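PDB 3WEB: niemann-Pick type C2 protein from Camponotus japonicus, which binds oleic acid inside an immunoglobulin-like beta-sandwich and probably serves as a lipid carrier in the chemical communication of worker ants. Local coordinates for residues L106-W112 and V125-I131; G11-I16 and K121-V125; P77-V81 and I91-V95. All coordinates share one frame. Numbering follows the deposited sequence.

Contact 1. Residues L106-W112 and V125-I131; sequences LSLEIMW and VKFPAKI. With OLA (oleic acid), chain B.
An antiparallel beta hairpin forms one wall of the lipid pocket in this immunoglobulin-like ML-domain sandwich, and it illustrates how one pair of strands can serve two environments. Strands 107-112 and 125-131 run at 145° with their axes 4.5 Å apart at closest approach. The hydrogen-bonded pairs are Leu108 with Ala129, Ile110 with Phe127 and Trp112 with Val125. Each is closed by two bonds: Leu108 N to Ala129 O 3.0 Å and Ala129 N to Leu108 O 2.8 Å; Ile110 N to Phe127 O 2.8 Å and Phe127 N to Ile110 O 3.0 Å; Trp112 N to Val125 O and Val125 N to Trp112 O, both 2.8 Å. The ladder ends with Ile131 N donating to Leu106 O at 2.9 Å.

Ser107, Glu109 and Met111 lie opposite Lys130, Pro128 and Lys126 in non-hydrogen-bonded pairs on the outer face, where Glu109 OE2 and Lys126 NZ make a long salt bridge of 3.8 Å. The face bearing Leu108, Ile110, Trp112, Val125, Phe127 and Ala129 is apolar. Phe127, with chi1 p, turns its ring face to Ile110, whose CB lies 4.2 Å from the ring centroid in a CH-pi contact; Ile110 CD1 reaches Ala129 CB at 3.5 Å. Oleic acid lies along this face: its C8 sits over the Trp112 ring, 3.8 Å from CD2, while C11 is 3.7 Å from both Ile110 CD1 and Phe127 CZ.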
loop_
_atom_site.group_PDB
_atom_site.type_symbol
_atom_site.label_atom_id
_atom_site.label_comp_id
_atom_site.label_asym_id
_atom_site.label_seq_id
_atom_site.Cartn_x
_atom_site.Cartn_y
_atom_site.Cartn_z
ATOM N N LEU A 106 -14.520 -1.714 11.605
ATOM C CA LEU A 106 -13.952 -0.595 12.352
ATOM C C LEU A 106 -13.376 0.468 11.418
ATOM O O LEU A 106 -13.188 0.225 10.221
ATOM C CB LEU A 106 -12.879 -1.076 13.345
ATOM C CG LEU A 106 -11.423 -1.282 12.893
ATOM C CD1 LEU A 106 -10.479 -1.291 14.093
ATOM C CD2 LEU A 106 -11.251 -2.547 12.062
ATOM N N SER A 107 -13.122 1.642 11.988
ATOM C CA SER A 107 -12.418 2.727 11.312
ATOM C C SER A 107 -11.001 2.785 11.863
ATOM O O SER A 107 -10.803 2.715 13.081
ATOM C CB SER A 107 -13.106 4.065 11.582
ATOM O OG SER A 107 -14.458 4.051 11.161
ATOM N N LEU A 108 -10.023 2.907 10.969
ATOM C CA LEU A 108 -8.620 3.016 11.357
ATOM C C LEU A 108 -7.795 3.692 10.268
ATOM O O LEU A 108 -8.166 3.667 9.088
ATOM C CB LEU A 108 -8.034 1.633 11.675
ATOM C CG LEU A 108 -7.596 0.689 10.546
ATOM C CD1 LEU A 108 -6.905 -0.533 11.139
ATOM C CD2 LEU A 108 -8.743 0.266 9.639
ATOM N N GLU A 109 -6.686 4.301 10.668
ATOM C CA GLU A 109 -5.710 4.783 9.702
ATOM C C GLU A 109 -4.833 3.621 9.291
ATOM O O GLU A 109 -4.413 2.809 10.121
ATOM C CB GLU A 109 -4.831 5.886 10.282
ATOM C CG GLU A 109 -5.481 7.256 10.362
ATOM C CD GLU A 109 -4.500 8.319 10.813
ATOM O OE1 GLU A 109 -3.948 8.190 11.928
ATOM O OE2 GLU A 109 -4.264 9.282 10.050
ATOM N N ILE A 110 -4.561 3.552 7.998
ATOM C CA ILE A 110 -3.717 2.510 7.444
ATOM C C ILE A 110 -2.437 3.168 6.951
ATOM O O ILE A 110 -2.482 4.250 6.358
ATOM C CB ILE A 110 -4.449 1.754 6.312
ATOM C CG1 ILE A 110 -5.548 0.874 6.916
ATOM C CG2 ILE A 110 -3.477 0.911 5.491
ATOM C CD1 ILE A 110 -6.559 0.369 5.913
ATOM N N MET A 111 -1.301 2.535 7.239
ATOM C CA MET A 111 -0.018 2.967 6.707
ATOM C C MET A 111 0.583 1.826 5.919
ATOM O O MET A 111 0.642 0.699 6.396
ATOM C CB MET A 111 0.939 3.394 7.816
ATOM C CG MET A 111 0.523 4.663 8.552
ATOM S SD MET A 111 1.605 5.005 9.956
ATOM C CE MET A 111 3.215 4.925 9.165
ATOM N N TRP A 112 1.026 2.127 4.706
ATOM C CA TRP A 112 1.465 1.097 3.783
ATOM C C TRP A 112 2.751 1.552 3.125
ATOM O O TRP A 112 2.800 2.633 2.525
ATOM C CB TRP A 112 0.356 0.855 2.755
ATOM C CG TRP A 112 0.672 -0.098 1.644
ATOM C CD1 TRP A 112 1.293 -1.315 1.744
ATOM C CD2 TRP A 112 0.321 0.064 0.264
ATOM N NE1 TRP A 112 1.377 -1.904 0.506
ATOM C CE2 TRP A 112 0.788 -1.082 -0.422
ATOM C CE3 TRP A 112 -0.329 1.074 -0.463
ATOM C CZ2 TRP A 112 0.626 -1.251 -1.805
ATOM C CZ3 TRP A 112 -0.497 0.903 -1.844
ATOM C CH2 TRP A 112 -0.014 -0.253 -2.498
ATOM N N VAL A 125 2.463 5.417 2.367
ATOM C CA VAL A 125 1.111 5.923 2.114
ATOM C C VAL A 125 0.314 5.798 3.401
ATOM O O VAL A 125 0.359 4.759 4.053
ATOM C CB VAL A 125 0.407 5.092 1.018
ATOM C CG1 VAL A 125 -1.005 5.611 0.764
ATOM C CG2 VAL A 125 1.229 5.089 -0.275
ATOM N N LYS A 126 -0.402 6.861 3.765
ATOM C CA LYS A 126 -1.239 6.857 4.957
ATOM C C LYS A 126 -2.635 7.358 4.601
ATOM O O LYS A 126 -2.786 8.406 3.972
ATOM C CB LYS A 126 -0.618 7.742 6.035
ATOM C CG LYS A 126 -1.375 7.784 7.346
ATOM C CD LYS A 126 -0.747 8.838 8.240
ATOM C CE LYS A 126 -1.066 8.614 9.704
ATOM N NZ LYS A 126 -0.560 9.779 10.483
ATOM N N PHE A 127 -3.655 6.601 4.980
ATOM C CA PHE A 127 -5.027 7.025 4.690
ATOM C C PHE A 127 -6.017 6.476 5.713
ATOM O O PHE A 127 -5.750 5.440 6.344
ATOM C CB PHE A 127 -5.425 6.626 3.261
ATOM C CG PHE A 127 -5.486 5.146 3.032
ATOM C CD1 PHE A 127 -4.332 4.422 2.751
ATOM C CD2 PHE A 127 -6.704 4.480 3.073
ATOM C CE1 PHE A 127 -4.400 3.055 2.527
ATOM C CE2 PHE A 127 -6.781 3.119 2.857
ATOM C CZ PHE A 127 -5.622 2.405 2.585
ATOM N N PRO A 128 -7.150 7.179 5.907
ATOM C CA PRO A 128 -8.183 6.651 6.798
ATOM C C PRO A 128 -9.085 5.646 6.077
ATOM O O PRO A 128 -9.507 5.886 4.933
ATOM C CB PRO A 128 -8.973 7.896 7.190
ATOM C CG PRO A 128 -8.846 8.805 6.002
ATOM C CD PRO A 128 -7.528 8.491 5.343
ATOM N N ALA A 129 -9.379 4.527 6.735
ATOM C CA ALA A 129 -10.292 3.538 6.152
ATOM C C ALA A 129 -11.432 3.160 7.088
ATOM O O ALA A 129 -11.330 3.301 8.308
ATOM C CB ALA A 129 -9.533 2.291 5.723
ATOM N N LYS A 130 -12.517 2.680 6.500
ATOM C CA LYS A 130 -13.617 2.149 7.278
ATOM C C LYS A 130 -14.026 0.814 6.689
ATOM O O LYS A 130 -14.481 0.745 5.546
ATOM C CB LYS A 130 -14.789 3.126 7.308
ATOM C CG LYS A 130 -15.866 2.740 8.313
ATOM C CD LYS A 130 -16.916 3.827 8.439
ATOM C CE LYS A 130 -18.062 3.363 9.320
ATOM N NZ LYS A 130 -19.168 4.360 9.329
ATOM N N ILE A 131 -13.832 -0.247 7.467
ATOM C CA ILE A 131 -14.240 -1.576 7.050
ATOM C C ILE A 131 -15.716 -1.706 7.389
ATOM O O ILE A 131 -16.103 -1.525 8.548
ATOM C CB ILE A 131 -13.413 -2.675 7.749
ATOM C CG1 ILE A 131 -11.916 -2.437 7.517
ATOM C CG2 ILE A 131 -13.837 -4.052 7.249
ATOM C CD1 ILE A 131 -10.998 -3.216 8.434
HETATM C C1 OLA B . -1.096 -9.205 0.728
HETATM O O1 OLA B . 0.121 -9.164 0.434
HETATM O O2 OLA B . -1.539 -9.866 1.696
HETATM C C2 OLA B . -2.077 -8.432 -0.126
HETATM C C3 OLA B . -2.742 -7.323 0.686
HETATM C C4 OLA B . -2.704 -5.994 -0.057
HETATM C C5 OLA B . -1.820 -4.978 0.654
HETATM C C6 OLA B . -2.200 -3.548 0.293
HETATM C C7 OLA B . -2.779 -2.842 1.514
HETATM C C8 OLA B . -3.096 -1.368 1.261
HETATM C C9 OLA B . -4.428 -1.213 0.553
HETATM C C10 OLA B . -5.610 -1.163 1.175
HETATM C C11 OLA B . -5.768 -1.253 2.676
HETATM C C12 OLA B . -7.048 -2.004 3.011
HETATM C C13 OLA B . -6.823 -2.991 4.148
HETATM C C14 OLA B . -8.005 -3.945 4.266
HETATM C C15 OLA B . -8.118 -4.515 5.674
HETATM C C16 OLA B . -7.744 -5.993 5.695
HETATM C C17 OLA B . -8.976 -6.865 5.906
HETATM C C18 OLA B . -8.636 -8.118 6.685
#

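Contact 2. Residues G11-I16 and K121-V125; sequences GKFSDI and KITCV
Where the two layers of a beta-sandwich draw together, strands can pass without pairing, as strand 11-16 passes strand 123-125, the axes 46° apart and 6.4 Å from each other at closest approach. Lys121, at the start of the second segment, directs its amine to a salt bridge with Glu113; its backbone is hydrogen-bonded to Glu9 and Val10 just upstream of Gly11, and from there the strands diverge and meet increasingly through side chains. At Ile122 the chain turns a corner, with phi/psi of -78/-46°, and Ile122 and Thr123 together face Phe114 as a classic beta bulge. Ile122 O comes 3.0 Å from Gly11 C, and the CA atoms of these two residues are 4.3 Å apart; an ideal CB on Gly11 would clash with that carbonyl. Thr123, in the p rotamer, brings CG2 to 4.2 Å from Phe13 CB. The CA-to-CB bond of Cys124 points away from strand 11-16, and its SG is in a disulfide with Cys6, while its carbonyl O lies at the edge of the Phe13 ring, 3.3 Å from CE1. Val125, with chi1 t, sets CG2 over the face of that ring, 3.7 Å from its centroid in a CH-pi contact; the same CG2 meets Ile16 CD1 at 3.8 Å. No hydrogen bond joins the two segments, so between them the contact rests on apolar packing around Phe13, with chi1 p, and on the close backbone approach that Gly11, lacking a CB, permits at the corner.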
loop_
_atom_site.group_PDB
_atom_site.type_symbol
_atom_site.label_atom_id
_atom_site.label_comp_id
_atom_site.label_asym_id
_atom_site.label_seq_id
_atom_site.Cartn_x
_atom_site.Cartn_y
_atom_site.Cartn_z
ATOM N N GLY A 11 12.096 7.277 -2.864
ATOM C CA GLY A 11 11.074 7.311 -3.900
ATOM C C GLY A 11 9.898 8.180 -3.552
ATOM O O GLY A 11 9.906 8.888 -2.536
ATOM N N LYS A 12 8.887 8.110 -4.406
ATOM C CA LYS A 12 7.632 8.835 -4.230
ATOM C C LYS A 12 6.514 8.037 -4.875
ATOM O O LYS A 12 6.776 7.137 -5.671
ATOM C CB LYS A 12 7.720 10.231 -4.861
ATOM C CG LYS A 12 7.974 10.220 -6.365
ATOM C CD LYS A 12 8.345 11.588 -6.906
ATOM C CE LYS A 12 8.790 11.491 -8.358
ATOM N NZ LYS A 12 8.908 12.835 -8.998
ATOM N N PHE A 13 5.272 8.347 -4.516
ATOM C CA PHE A 13 4.111 7.815 -5.247
ATOM C C PHE A 13 3.290 8.967 -5.800
ATOM O O PHE A 13 3.293 10.067 -5.236
ATOM C CB PHE A 13 3.252 6.890 -4.372
ATOM C CG PHE A 13 2.591 7.579 -3.210
ATOM C CD1 PHE A 13 3.247 7.685 -1.987
ATOM C CD2 PHE A 13 1.299 8.097 -3.327
ATOM C CE1 PHE A 13 2.637 8.318 -0.912
ATOM C CE2 PHE A 13 0.683 8.729 -2.251
ATOM C CZ PHE A 13 1.356 8.841 -1.046
ATOM N N SER A 14 2.584 8.717 -6.902
ATOM C CA SER A 14 1.782 9.755 -7.530
ATOM C C SER A 14 0.287 9.525 -7.408
ATOM O O SER A 14 -0.484 10.482 -7.366
ATOM C CB SER A 14 2.137 9.889 -9.011
ATOM O OG SER A 14 1.650 8.777 -9.738
ATOM N N ASP A 15 -0.120 8.261 -7.410
ATOM C CA ASP A 15 -1.530 7.917 -7.374
ATOM C C ASP A 15 -1.838 6.571 -6.760
ATOM O O ASP A 15 -1.212 5.565 -7.097
ATOM C CB ASP A 15 -2.101 7.967 -8.779
ATOM C CG ASP A 15 -3.156 9.015 -8.918
ATOM O OD1 ASP A 15 -4.223 8.838 -8.291
ATOM O OD2 ASP A 15 -2.920 10.002 -9.647
ATOM N N ILE A 16 -2.818 6.564 -5.862
ATOM C CA ILE A 16 -3.328 5.330 -5.269
ATOM C C ILE A 16 -4.787 5.186 -5.667
ATOM O O ILE A 16 -5.546 6.145 -5.558
ATOM C CB ILE A 16 -3.249 5.355 -3.725
ATOM C CG1 ILE A 16 -1.882 5.863 -3.237
ATOM C CG2 ILE A 16 -3.602 3.993 -3.133
ATOM C CD1 ILE A 16 -0.705 4.960 -3.551
ATOM N N LYS A 121 12.723 3.337 2.820
ATOM C CA LYS A 121 11.357 3.514 2.303
ATOM C C LYS A 121 11.335 4.138 0.911
ATOM O O LYS A 121 11.774 5.278 0.728
ATOM C CB LYS A 121 10.489 4.333 3.268
ATOM C CG LYS A 121 10.216 3.614 4.585
ATOM C CD LYS A 121 9.498 4.493 5.593
ATOM C CE LYS A 121 9.683 3.919 6.991
ATOM N NZ LYS A 121 8.702 4.468 7.969
ATOM N N ILE A 122 10.818 3.371 -0.049
ATOM C CA ILE A 122 10.544 3.866 -1.401
ATOM C C ILE A 122 9.250 4.669 -1.364
ATOM O O ILE A 122 9.174 5.769 -1.920
ATOM C CB ILE A 122 10.385 2.712 -2.416
ATOM C CG1 ILE A 122 11.588 1.759 -2.354
ATOM C CG2 ILE A 122 10.213 3.266 -3.829
ATOM C CD1 ILE A 122 11.302 0.385 -2.929
ATOM N N THR A 123 8.235 4.108 -0.704
ATOM C CA THR A 123 6.944 4.781 -0.536
ATOM C C THR A 123 6.415 4.599 0.872
ATOM O O THR A 123 6.685 3.581 1.511
ATOM C CB THR A 123 5.879 4.208 -1.489
ATOM O OG1 THR A 123 5.723 2.808 -1.238
ATOM C CG2 THR A 123 6.281 4.419 -2.938
ATOM N N CYS A 124 5.639 5.579 1.331
ATOM C CA CYS A 124 4.865 5.456 2.565
ATOM C C CYS A 124 3.552 6.182 2.343
ATOM O O CYS A 124 3.542 7.402 2.159
ATOM C CB CYS A 124 5.613 6.080 3.741
ATOM S SG CYS A 124 4.921 5.682 5.363
ATOM N N VAL A 125 2.463 5.417 2.367
ATOM C CA VAL A 125 1.111 5.923 2.114
ATOM C C VAL A 125 0.314 5.798 3.401
ATOM O O VAL A 125 0.359 4.759 4.053
ATOM C CB VAL A 125 0.407 5.092 1.018
ATOM C CG1 VAL A 125 -1.005 5.611 0.764
ATOM C CG2 VAL A 125 1.229 5.089 -0.275
#

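Contact 3. Residues P77-V81 and I91-V95; sequences PDSGV and IEYKV
Val81 rests against strand 91-95, its CG2 at the edge of the Tyr93 ring and 4.0 Å from Tyr93 CB. The same methyl lies 3.4 Å from Glu92 O, while CG1 touches Ile91 CD1 at 3.9 Å, so one valine in the t rotamer spans three consecutive residues of the strand. Segment 77-81 has no regular secondary structure, yet its course from Asp78 to Val81 runs nearly antiparallel to that from Ile91 to Lys94, the end-to-end directions being 163° apart.

A single backbone hydrogen bond ties the two together: Lys94 N donates to Ser79 O at 2.9 Å. Close by, Ser79 CA makes a CA-H...O contact of 3.3 Å with Lys94 O, and the CA atoms of Ser79 and Lys94 stand 4.9 Å apart. The serine, in the p rotamer, also packs its CB 3.7 Å from Tyr93 CE1. Its hydroxyl shapes the loop itself: Ser79 OG accepts from Val81 N at 3.1 Å, forming an ST turn, and is also hydrogen-bonded to the carbonyls of Ile73 and Asp76. Gly80, between them, has a phi of 79°, which favours glycine; a CB there would collide with Lys94 NZ, whose chain folds to within 4.1 Å of Gly80 CA.

The other edge of strand 91-99 pairs with strand 34-44, and Tyr93, with chi1 t, meets Phe114 edge-to-face. The arrangement is thus a loop, shaped by an ST turn, laid along strand 91-99, an outermost strand of the three-stranded sheet of the beta-sandwich, close to the lipid-binding interior.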
loop_
_atom_site.group_PDB
_atom_site.type_symbol
_atom_site.label_atom_id
_atom_site.label_comp_id
_atom_site.label_asym_id
_atom_site.label_seq_id
_atom_site.Cartn_x
_atom_site.Cartn_y
_atom_site.Cartn_z
ATOM N N PRO A 77 3.891 -12.910 -8.847
ATOM C CA PRO A 77 3.638 -12.913 -10.296
ATOM C C PRO A 77 2.455 -12.038 -10.741
ATOM O O PRO A 77 2.382 -11.650 -11.915
ATOM C CB PRO A 77 3.361 -14.390 -10.601
ATOM C CG PRO A 77 2.859 -14.952 -9.312
ATOM C CD PRO A 77 3.622 -14.227 -8.238
ATOM N N ASP A 78 1.561 -11.713 -9.809
ATOM C CA ASP A 78 0.402 -10.872 -10.102
ATOM C C ASP A 78 0.591 -9.375 -9.785
ATOM O O ASP A 78 -0.298 -8.573 -10.062
ATOM C CB ASP A 78 -0.841 -11.414 -9.381
ATOM C CG ASP A 78 -1.167 -12.853 -9.767
ATOM O OD1 ASP A 78 -1.167 -13.168 -10.976
ATOM O OD2 ASP A 78 -1.423 -13.669 -8.857
ATOM N N SER A 79 1.741 -8.992 -9.222
ATOM C CA SER A 79 1.951 -7.597 -8.811
ATOM C C SER A 79 2.098 -6.619 -9.982
ATOM O O SER A 79 1.862 -5.422 -9.832
ATOM C CB SER A 79 3.178 -7.475 -7.911
ATOM O OG SER A 79 4.354 -7.569 -8.698
ATOM N N GLY A 80 2.527 -7.127 -11.129
ATOM C CA GLY A 80 2.790 -6.284 -12.291
ATOM C C GLY A 80 4.124 -5.558 -12.226
ATOM O O GLY A 80 4.440 -4.746 -13.111
ATOM N N VAL A 81 4.898 -5.841 -11.179
ATOM C CA VAL A 81 6.184 -5.182 -10.953
ATOM C C VAL A 81 7.319 -6.202 -11.024
ATOM O O VAL A 81 7.315 -7.200 -10.303
ATOM C CB VAL A 81 6.235 -4.470 -9.580
ATOM C CG1 VAL A 81 7.569 -3.753 -9.393
ATOM C CG2 VAL A 81 5.102 -3.476 -9.446
ATOM N N ILE A 91 6.279 3.275 -12.296
ATOM C CA ILE A 91 5.707 1.952 -12.521
ATOM C C ILE A 91 4.451 1.804 -11.670
ATOM O O ILE A 91 4.169 2.654 -10.827
ATOM C CB ILE A 91 6.716 0.830 -12.193
ATOM C CG1 ILE A 91 7.313 1.051 -10.793
ATOM C CG2 ILE A 91 7.813 0.795 -13.255
ATOM C CD1 ILE A 91 8.233 -0.054 -10.323
ATOM N N GLU A 92 3.705 0.730 -11.906
ATOM C CA GLU A 92 2.444 0.512 -11.218
ATOM C C GLU A 92 2.386 -0.862 -10.572
ATOM O O GLU A 92 2.615 -1.888 -11.221
ATOM C CB GLU A 92 1.276 0.689 -12.181
ATOM C CG GLU A 92 -0.069 0.401 -11.536
ATOM C CD GLU A 92 -1.196 0.519 -12.526
ATOM O OE1 GLU A 92 -1.133 -0.139 -13.581
ATOM O OE2 GLU A 92 -2.131 1.289 -12.244
ATOM N N TYR A 93 2.098 -0.855 -9.276
ATOM C CA TYR A 93 1.801 -2.057 -8.515
ATOM C C TYR A 93 0.302 -2.335 -8.497
ATOM O O TYR A 93 -0.506 -1.407 -8.380
ATOM C CB TYR A 93 2.291 -1.871 -7.093
ATOM C CG TYR A 93 1.857 -2.944 -6.118
ATOM C CD1 TYR A 93 2.463 -4.193 -6.123
ATOM C CD2 TYR A 93 0.860 -2.696 -5.177
ATOM C CE1 TYR A 93 2.088 -5.174 -5.218
ATOM C CE2 TYR A 93 0.482 -3.673 -4.265
ATOM C CZ TYR A 93 1.096 -4.907 -4.296
ATOM O OH TYR A 93 0.737 -5.869 -3.379
ATOM N N LYS A 94 -0.044 -3.615 -8.631
ATOM C CA LYS A 94 -1.427 -4.090 -8.555
ATOM C C LYS A 94 -1.577 -5.261 -7.583
ATOM O O LYS A 94 -0.738 -6.163 -7.534
ATOM C CB LYS A 94 -1.933 -4.492 -9.944
ATOM C CG LYS A 94 -2.064 -3.321 -10.915
ATOM C CD LYS A 94 -2.799 -3.692 -12.199
ATOM C CE LYS A 94 -1.862 -3.758 -13.403
ATOM N NZ LYS A 94 -0.883 -4.885 -13.360
ATOM N N VAL A 95 -2.660 -5.244 -6.810
ATOM C CA VAL A 95 -2.973 -6.353 -5.904
ATOM C C VAL A 95 -4.484 -6.475 -5.703
ATOM O O VAL A 95 -5.206 -5.470 -5.641
ATOM C CB VAL A 95 -2.196 -6.259 -4.555
ATOM C CG1 VAL A 95 -2.638 -5.067 -3.712
ATOM C CG2 VAL A 95 -2.297 -7.550 -3.752
#

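Overall arrangement
The three contacts show a beta-sandwich with a lipid bound inside it. Contacts 1 and 2 share Val125 on strand 121-131, and their centres are 16 Å apart; Met111 CE also touches Cys124 SG at 4.2 Å. Contact 2 brings that strand to the three-stranded sheet 11-18, 34-44 and 91-99, whose far outer strand carries contact 3, 14 Å away between centres. Contacts 1 and 3 lie on opposite sides of the chain's centre, 21 Å apart, yet Trp112 CZ2 meets Tyr93 CE2 at 3.5 Å. Along the chain, contact 3 closes before contact 1 opens and falls wholly between the segments of contact 2, which alternate with those of contact 1; contact 2 thus brings both layers together.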